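Local coordinates for sugar ABC transporter, periplasmic sugar-binding protein (Caulobacter crescentus, PDB 4IRX) that binds myo-inositol and probably delivers it, as a periplasmic solute receptor, to an ABC transporter for uptake, at residues Ile93-Asn98 with Leu253-Ala258; Val12-Asp17 with Val68-Thr73. One frame throughout, in Å; residues are numbered along the deposited sequence.

Contact 1: Ile93-Asn98 with Leu253-Ala258; sequences ISVDRN and LQIRTA. With INS (1,2,3,4,5,6-hexahydroxy-cyclohexane), chain C.
D96 stands between Q254 of the helix and the bound myo-inositol. Its CA lies 3.3 Å from Q254 OE1, while its carboxylate takes two neighbouring hydroxyls of the ring: inositol O1 donates to OD1 at 2.6 Å and O6 to OD2 at 2.5 Å. CG is anti to the backbone N (chi1 -179°), and the carboxylate it bears meets the ligand. OD2 has a second partner, since R97 NE donates to its anti lone pair at 2.9 Å in an almost straight salt bridge that lies in the guanidinium plane. The same guanidinium meets inositol O6 at its edge through NH2, also at 2.9 Å, so O6 gives to one charged side chain and receives from the other. NH2 is shared with D140. An alanine in place of D96 would probably leave inositol O1 and O6 without these acceptors and R97 NE without its mate. The backbone turns sharply here: with phi 75° and psi -52° at D96, and a weak bond from R97 N to V95 O, it makes a classic gamma turn centred on D96. This is the type I periplasmic binding protein fold, in which residues following parallel strands line the sugar cleft. The helical segment 253-258 runs nearly antiparallel to strand 93-95, the two axes 9.0 Å apart at closest. V95 packs with both branches, CG2 against Q254 CB at 4.0 Å and CG1 against I255 CD1 at 4.2 Å. Farther back along the strand, I93 points toward A258, and I69 of the next strand touches that alanine too. Q254 NE2 in turn bonds to the backbone O of Q249, another pocket residue.

Contact 2: Val12-Asp17 with Val68-Thr73; sequences VVSFND and VIVAPT
I69 O accepts the backbone N-H of S14, with S14 N at 2.9 Å. V13 CA makes a CA-H...O contact with the same I69 O at 3.3 Å. The strands are parallel partners in the Rossmann-like sheet of the periplasmic binding protein fold, whose order begins 2-1-3-4-5, putting strands 10-15 and 67-70 side by side. Two more backbone bonds complete the pairing, I69 N to V12 O and A71 N to S14 O, the last with an N-H...O angle of 170°. V12, S14, V68 and V70 face helix 50-62, and V68 CG1 rests 3.5 Å from V12 O. V13 and I69 take the other face, where V13 meets L30 of helix 21-37. The polar end of S14 turns to Q53 on helix 50-62, whose NE2 bonds both S14 OG and A71 O while its OE1 accepts from T73 N; one amide thus ties the two strand ends together. Past the strands the two segments stay close. N16 CB is 3.3 Å from A71 O. N16 CG sits between its backbone N and carbonyl carbon (chi1 54°), the crowded position, and N16 OD1 lies 3.6 Å from A71 CB. Beside them, T73 CG2 packs 3.7 Å from N16 O.

In the fold
Both contacts reach the same sheet, through neighbouring strands 67-70 and 91-95; the centres of contacts 1 and 2 lie 10 Å apart. I93 O accepts from V70 N at 2.9 Å, and V95 O packs against A71 CB at 3.5 Å. The loops are joined as well: R97 NH1 reaches P72 O at 2.8 Å, a probable hydrogen bond that ties the ligand-binding arginine of contact 1 to the strand exit of contact 2. Contact 1 touches the inositol directly. In contact 2 the side chain of N16 is about 6 Å from the bound inositol, packed on R97 and D140 as second shell. D140, N139, S145, S174 and D229 also bond the inositol, together with Q20.

Contact 1: Ile93-Asn98 with Leu253-Ala258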
ATOM      1  N   ILE A  93       1.221 -15.361   7.436  1.00 10.39           N
ATOM      2  CA  ILE A  93       2.172 -14.378   6.947  1.00  9.83           C
ATOM      3  C   ILE A  93       1.384 -13.170   6.414  1.00  8.64           C
ATOM      4  O   ILE A  93       0.346 -13.328   5.764  1.00 10.23           O
ATOM      5  CB  ILE A  93       3.126 -15.001   5.903  1.00 13.39           C
ATOM      6  CG1 ILE A  93       4.239 -14.028   5.489  1.00 17.37           C
ATOM      7  CG2 ILE A  93       2.347 -15.510   4.718  1.00 14.31           C
ATOM      8  CD1 ILE A  93       5.387 -14.734   4.778  1.00 14.74           C
ATOM      9  N   SER A  94       1.851 -11.974   6.725  1.00  8.36           N
ATOM     10  CA  SER A  94       1.185 -10.777   6.235  1.00  8.94           C
ATOM     11  C   SER A  94       1.878 -10.280   4.968  1.00 10.53           C
ATOM     12  O   SER A  94       3.061 -10.534   4.743  1.00  9.52           O
ATOM     13  CB  SER A  94       1.124  -9.678   7.314  1.00 11.29           C
ATOM     14  OG  SER A  94       2.424  -9.253   7.702  1.00 10.37           O
ATOM     15  N   VAL A  95       1.098  -9.598   4.140  1.00  8.44           N
ATOM     16  CA  VAL A  95       1.618  -8.995   2.922  1.00  7.57           C
ATOM     17  C   VAL A  95       1.118  -7.551   2.822  1.00  9.46           C
ATOM     18  O   VAL A  95      -0.015  -7.240   3.207  1.00  9.19           O
ATOM     19  CB  VAL A  95       1.262  -9.814   1.656  1.00  9.03           C
ATOM     20  CG1 VAL A  95      -0.223  -9.724   1.335  1.00 11.78           C
ATOM     21  CG2 VAL A  95       2.093  -9.321   0.434  1.00 11.31           C
ATOM     22  N   ASP A  96       2.009  -6.679   2.340  1.00  7.27           N
ATOM     23  CA  ASP A  96       1.770  -5.250   2.109  1.00  9.34           C
ATOM     24  C   ASP A  96       1.738  -4.400   3.365  1.00 10.30           C
ATOM     25  O   ASP A  96       2.410  -3.361   3.454  1.00 10.46           O
ATOM     26  CB  ASP A  96       0.525  -4.980   1.273  1.00 10.11           C
ATOM     27  CG  ASP A  96       0.334  -3.498   1.045  1.00  9.92           C
ATOM     28  OD1 ASP A  96       1.117  -2.924   0.248  1.00 10.87           O
ATOM     29  OD2 ASP A  96      -0.547  -2.911   1.686  1.00 11.48           O
ATOM     30  N   ARG A  97       0.924  -4.820   4.325  1.00  8.07           N
ATOM     31  CA  ARG A  97       0.911  -4.197   5.659  1.00  8.56           C
ATOM     32  C   ARG A  97       0.956  -5.301   6.714  1.00  8.18           C
ATOM     33  O   ARG A  97       0.569  -6.457   6.453  1.00 10.05           O
ATOM     34  CB  ARG A  97      -0.287  -3.251   5.886  1.00 11.41           C
ATOM     35  CG  ARG A  97      -1.666  -3.917   6.030  1.00  9.58           C
ATOM     36  CD  ARG A  97      -2.210  -4.429   4.717  1.00  8.79           C
ATOM     37  NE  ARG A  97      -2.484  -3.320   3.801  1.00  9.60           N
ATOM     38  CZ  ARG A  97      -3.550  -2.515   3.850  1.00  9.63           C
ATOM     39  NH1 ARG A  97      -4.519  -2.696   4.736  1.00 11.63           N
ATOM     40  NH2 ARG A  97      -3.650  -1.504   2.996  1.00 10.71           N
ATOM     41  N   ASN A  98       1.468  -4.953   7.884  1.00  9.77           N
ATOM     42  CA  ASN A  98       1.752  -5.972   8.883  1.00 13.03           C
ATOM     43  C   ASN A  98       0.608  -6.230   9.858  1.00 13.71           C
ATOM     44  O   ASN A  98      -0.433  -5.595   9.802  1.00 12.60           O
ATOM     45  CB  ASN A  98       3.085  -5.686   9.599  1.00 12.63           C
ATOM     46  CG  ASN A  98       3.045  -4.445  10.478  1.00 12.12           C
ATOM     47  OD1 ASN A  98       2.041  -4.162  11.140  1.00 15.84           O
ATOM     48  ND2 ASN A  98       4.164  -3.707  10.504  1.00 18.73           N
ATOM     49  N   LEU A 253       6.468  -8.694  -6.590  1.00 10.30           N
ATOM     50  CA  LEU A 253       7.478  -9.408  -5.820  1.00  9.90           C
ATOM     51  C   LEU A 253       7.021  -9.677  -4.370  1.00 10.00           C
ATOM     52  O   LEU A 253       7.299 -10.747  -3.820  1.00  9.64           O
ATOM     53  CB  LEU A 253       8.801  -8.637  -5.855  1.00 12.22           C
ATOM     54  CG  LEU A 253       9.981  -9.381  -5.255  1.00 12.10           C
ATOM     55  CD1 LEU A 253      10.083 -10.741  -5.900  1.00 11.91           C
ATOM     56  CD2 LEU A 253      11.267  -8.570  -5.457  1.00 12.84           C
ATOM     57  N   GLN A 254       6.317  -8.729  -3.753  1.00  6.48           N
ATOM     58  CA  GLN A 254       5.787  -8.982  -2.404  1.00  7.05           C
ATOM     59  C   GLN A 254       4.913 -10.216  -2.361  1.00  8.51           C
ATOM     60  O   GLN A 254       5.127 -11.107  -1.541  1.00  7.77           O
ATOM     61  CB  GLN A 254       4.952  -7.789  -1.911  1.00  8.06           C
ATOM     62  CG  GLN A 254       5.756  -6.502  -1.671  1.00  8.93           C
ATOM     63  CD  GLN A 254       4.888  -5.378  -1.143  1.00  9.10           C
ATOM     64  OE1 GLN A 254       4.050  -5.573  -0.245  1.00 10.77           O
ATOM     65  NE2 GLN A 254       5.039  -4.185  -1.739  1.00 11.63           N
ATOM     66  N   ILE A 255       3.925 -10.264  -3.247  1.00  7.11           N
ATOM     67  CA  ILE A 255       2.948 -11.342  -3.190  1.00  7.55           C
ATOM     68  C   ILE A 255       3.550 -12.653  -3.623  1.00  9.28           C
ATOM     69  O   ILE A 255       3.278 -13.673  -3.017  1.00  7.87           O
ATOM     70  CB  ILE A 255       1.621 -10.978  -3.907  1.00  9.90           C
ATOM     71  CG1 ILE A 255       0.508 -11.965  -3.576  1.00  8.66           C
ATOM     72  CG2 ILE A 255       1.813 -10.950  -5.391  1.00  9.71           C
ATOM     73  CD1 ILE A 255       0.164 -12.059  -2.090  1.00 12.93           C
ATOM     74  N   ARG A 256       4.444 -12.614  -4.616  1.00  8.10           N
ATOM     75  CA  ARG A 256       5.108 -13.828  -5.067  1.00  8.40           C
ATOM     76  C   ARG A 256       5.995 -14.392  -3.966  1.00  8.04           C
ATOM     77  O   ARG A 256       6.022 -15.598  -3.771  1.00  8.40           O
ATOM     78  CB  ARG A 256       5.898 -13.574  -6.342  1.00  7.15           C
ATOM     79  CG  ARG A 256       5.023 -13.175  -7.545  1.00  8.86           C
ATOM     80  CD  ARG A 256       5.889 -12.848  -8.719  1.00 11.62           C
ATOM     81  NE  ARG A 256       5.123 -12.337  -9.865  1.00 14.41           N
ATOM     82  CZ  ARG A 256       4.627 -13.115 -10.814  1.00 11.91           C
ATOM     83  NH1 ARG A 256       4.787 -14.443 -10.758  1.00 12.33           N
ATOM     84  NH2 ARG A 256       3.958 -12.569 -11.824  1.00 14.50           N
ATOM     85  N   THR A 257       6.668 -13.509  -3.225  1.00  9.42           N
ATOM     86  CA  THR A 257       7.534 -13.954  -2.142  1.00  9.10           C
ATOM     87  C   THR A 257       6.730 -14.578  -1.021  1.00  9.87           C
ATOM     88  O   THR A 257       7.123 -15.627  -0.482  1.00 10.47           O
ATOM     89  CB  THR A 257       8.393 -12.797  -1.627  1.00  7.31           C
ATOM     90  OG1 THR A 257       9.218 -12.297  -2.695  1.00  8.48           O
ATOM     91  CG2 THR A 257       9.246 -13.217  -0.459  1.00  8.33           C
ATOM     92  N   ALA A 258       5.608 -13.959  -0.662  1.00  8.18           N
ATOM     93  CA  ALA A 258       4.755 -14.574   0.362  1.00  7.78           C
ATOM     94  C   ALA A 258       4.257 -15.961  -0.055  1.00  9.26           C
ATOM     95  O   ALA A 258       4.264 -16.892   0.755  1.00  8.79           O
ATOM     96  CB  ALA A 258       3.575 -13.656   0.708  1.00 10.47           C
TER
HETATM   97  C1  INS C 401      -0.704  -0.242  -0.469  1.00  8.24           C
HETATM   98  C2  INS C 401      -0.950   0.618  -1.665  1.00  8.99           C
HETATM   99  C3  INS C 401      -2.435   0.833  -1.806  1.00  8.66           C
HETATM  100  C4  INS C 401      -2.975   1.524  -0.595  1.00 10.19           C
HETATM  101  C5  INS C 401      -2.787   0.675   0.605  1.00  8.58           C
HETATM  102  C6  INS C 401      -1.328   0.326   0.791  1.00 10.68           C
HETATM  103  O1  INS C 401       0.676  -0.437  -0.288  1.00  8.29           O
HETATM  104  O2  INS C 401      -0.269   1.827  -1.521  1.00 10.06           O
HETATM  105  O3  INS C 401      -2.723   1.565  -2.972  1.00  9.33           O
HETATM  106  O4  INS C 401      -4.318   1.848  -0.768  1.00 11.40           O
HETATM  107  O5  INS C 401      -3.298   1.334   1.719  1.00 10.97           O
HETATM  108  O6  INS C 401      -1.124  -0.455   1.940  1.00  8.84           O

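Contact 2: Val12-Asp17 with Val68-Thr73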
ATOM      1  N   VAL A  12      -4.889 -19.935   1.473  1.00  9.48           N
ATOM      2  CA  VAL A  12      -5.935 -18.923   1.514  1.00 11.88           C
ATOM      3  C   VAL A  12      -5.239 -17.573   1.556  1.00 10.57           C
ATOM      4  O   VAL A  12      -4.272 -17.381   2.320  1.00 11.67           O
ATOM      5  CB  VAL A  12      -6.869 -19.097   2.740  1.00 12.38           C
ATOM      6  CG1 VAL A  12      -7.769 -17.901   2.907  1.00 12.80           C
ATOM      7  CG2 VAL A  12      -7.700 -20.366   2.582  1.00 13.30           C
ATOM      8  N   VAL A  13      -5.719 -16.668   0.707  1.00  9.27           N
ATOM      9  CA  VAL A  13      -5.211 -15.308   0.623  1.00  9.62           C
ATOM     10  C   VAL A  13      -6.354 -14.350   0.880  1.00 10.55           C
ATOM     11  O   VAL A  13      -7.303 -14.256   0.096  1.00 12.75           O
ATOM     12  CB  VAL A  13      -4.578 -15.027  -0.750  1.00 11.21           C
ATOM     13  CG1 VAL A  13      -3.916 -13.654  -0.750  1.00 12.75           C
ATOM     14  CG2 VAL A  13      -3.536 -16.103  -1.053  1.00 12.54           C
ATOM     15  N   SER A  14      -6.241 -13.624   1.984  1.00  9.86           N
ATOM     16  CA  SER A  14      -7.252 -12.671   2.413  1.00  9.70           C
ATOM     17  C   SER A  14      -6.833 -11.227   2.154  1.00 12.19           C
ATOM     18  O   SER A  14      -5.903 -10.739   2.789  1.00 10.73           O
ATOM     19  CB  SER A  14      -7.537 -12.883   3.893  1.00 12.63           C
ATOM     20  OG  SER A  14      -8.394 -11.842   4.374  1.00 14.54           O
ATOM     21  N   PHE A  15      -7.514 -10.554   1.225  1.00 11.96           N
ATOM     22  CA  PHE A  15      -7.210  -9.167   0.890  1.00 11.92           C
ATOM     23  C   PHE A  15      -8.069  -8.217   1.689  1.00 13.35           C
ATOM     24  O   PHE A  15      -9.224  -8.518   1.948  1.00 12.78           O
ATOM     25  CB  PHE A  15      -7.472  -8.931  -0.607  1.00 12.53           C
ATOM     26  CG  PHE A  15      -6.390  -9.485  -1.511  1.00 11.90           C
ATOM     27  CD1 PHE A  15      -5.280  -8.719  -1.815  1.00 16.67           C
ATOM     28  CD2 PHE A  15      -6.489 -10.757  -2.061  1.00 13.50           C
ATOM     29  CE1 PHE A  15      -4.270  -9.209  -2.630  1.00 18.15           C
ATOM     30  CE2 PHE A  15      -5.484 -11.262  -2.880  1.00 14.86           C
ATOM     31  CZ  PHE A  15      -4.373 -10.485  -3.177  1.00 14.50           C
ATOM     32  N   ASN A  16      -7.519  -7.078   2.072  1.00 12.97           N
ATOM     33  CA  ASN A  16      -8.313  -6.085   2.790  1.00 12.03           C
ATOM     34  C   ASN A  16      -9.475  -5.499   1.995  1.00 15.42           C
ATOM     35  O   ASN A  16     -10.556  -5.312   2.556  1.00 14.24           O
ATOM     36  CB  ASN A  16      -7.424  -4.966   3.336  1.00 11.78           C
ATOM     37  CG  ASN A  16      -6.574  -4.326   2.271  1.00 13.56           C
ATOM     38  OD1 ASN A  16      -5.717  -4.980   1.687  1.00 14.78           O
ATOM     39  ND2 ASN A  16      -6.779  -3.032   2.026  1.00 14.05           N
ATOM     40  N   ASP A  17      -9.263  -5.191   0.719  1.00 11.99           N
ATOM     41  CA  ASP A  17     -10.278  -4.547  -0.107  1.00 12.50           C
ATOM     42  C   ASP A  17      -9.876  -4.672  -1.570  1.00 12.65           C
ATOM     43  O   ASP A  17      -9.000  -3.943  -2.043  1.00 13.69           O
ATOM     44  CB  ASP A  17     -10.397  -3.063   0.268  1.00 13.04           C
ATOM     45  CG  ASP A  17     -11.550  -2.364  -0.450  1.00 15.84           C
ATOM     46  OD1 ASP A  17     -12.161  -2.984  -1.351  1.00 18.49           O
ATOM     47  OD2 ASP A  17     -11.849  -1.198  -0.121  1.00 25.04           O
ATOM     48  N   VAL A  68      -2.063 -19.120   5.706  1.00 11.47           N
ATOM     49  CA  VAL A  68      -2.895 -18.019   5.238  1.00 11.89           C
ATOM     50  C   VAL A  68      -1.998 -16.821   5.010  1.00 10.60           C
ATOM     51  O   VAL A  68      -1.106 -16.542   5.825  1.00 12.64           O
ATOM     52  CB  VAL A  68      -4.019 -17.669   6.238  1.00 12.82           C
ATOM     53  CG1 VAL A  68      -4.831 -16.528   5.698  1.00 21.70           C
ATOM     54  CG2 VAL A  68      -4.931 -18.864   6.427  1.00 13.75           C
ATOM     55  N   ILE A  69      -2.178 -16.149   3.874  1.00  9.06           N
ATOM     56  CA  ILE A  69      -1.502 -14.885   3.593  1.00  9.08           C
ATOM     57  C   ILE A  69      -2.535 -13.807   3.760  1.00  9.55           C
ATOM     58  O   ILE A  69      -3.610 -13.897   3.197  1.00 10.29           O
ATOM     59  CB  ILE A  69      -0.951 -14.861   2.165  1.00  8.40           C
ATOM     60  CG1 ILE A  69       0.081 -15.989   1.979  1.00 10.09           C
ATOM     61  CG2 ILE A  69      -0.360 -13.520   1.839  1.00  9.15           C
ATOM     62  CD1 ILE A  69       0.488 -16.210   0.506  1.00 11.36           C
ATOM     63  N   VAL A  70      -2.238 -12.813   4.580  1.00  9.37           N
ATOM     64  CA  VAL A  70      -3.239 -11.797   4.898  0.60 11.50           C
ATOM     65  C   VAL A  70      -2.713 -10.372   4.713  1.00  9.90           C
ATOM     66  O   VAL A  70      -1.603 -10.028   5.132  1.00 10.16           O
ATOM     67  CB  VAL A  70      -3.799 -12.013   6.334  0.60 10.07           C
ATOM     68  CG1 VAL A  70      -2.684 -12.072   7.363  0.60 14.12           C
ATOM     69  CG2 VAL A  70      -4.829 -10.948   6.706  0.60  6.10           C
ATOM     70  N   ALA A  71      -3.513  -9.559   4.032  1.00  9.46           N
ATOM     71  CA  ALA A  71      -3.303  -8.107   4.028  1.00  9.58           C
ATOM     72  C   ALA A  71      -4.397  -7.563   4.940  1.00 11.48           C
ATOM     73  O   ALA A  71      -5.546  -7.405   4.501  1.00 10.43           O
ATOM     74  CB  ALA A  71      -3.426  -7.529   2.619  1.00 11.70           C
ATOM     75  N   PRO A  72      -4.064  -7.322   6.225  1.00 11.73           N
ATOM     76  CA  PRO A  72      -5.128  -6.999   7.194  1.00 10.08           C
ATOM     77  C   PRO A  72      -5.767  -5.643   6.920  1.00 14.24           C
ATOM     78  O   PRO A  72      -5.039  -4.706   6.592  1.00 12.16           O
ATOM     79  CB  PRO A  72      -4.392  -6.945   8.535  1.00 11.63           C
ATOM     80  CG  PRO A  72      -2.939  -6.641   8.162  1.00 12.63           C
ATOM     81  CD  PRO A  72      -2.725  -7.364   6.848  1.00 11.02           C
ATOM     82  N   THR A  73      -7.081  -5.524   7.105  1.00 12.81           N
ATOM     83  CA  THR A  73      -7.769  -4.234   6.996  1.00 11.96           C
ATOM     84  C   THR A  73      -7.217  -3.219   7.989  1.00 13.68           C
ATOM     85  O   THR A  73      -7.142  -2.026   7.691  1.00 16.02           O
ATOM     86  CB  THR A  73      -9.289  -4.375   7.245  1.00 14.89           C
ATOM     87  OG1 THR A  73      -9.490  -4.870   8.575  1.00 21.32           O
ATOM     88  CG2 THR A  73      -9.918  -5.311   6.235  1.00 16.02           C
TER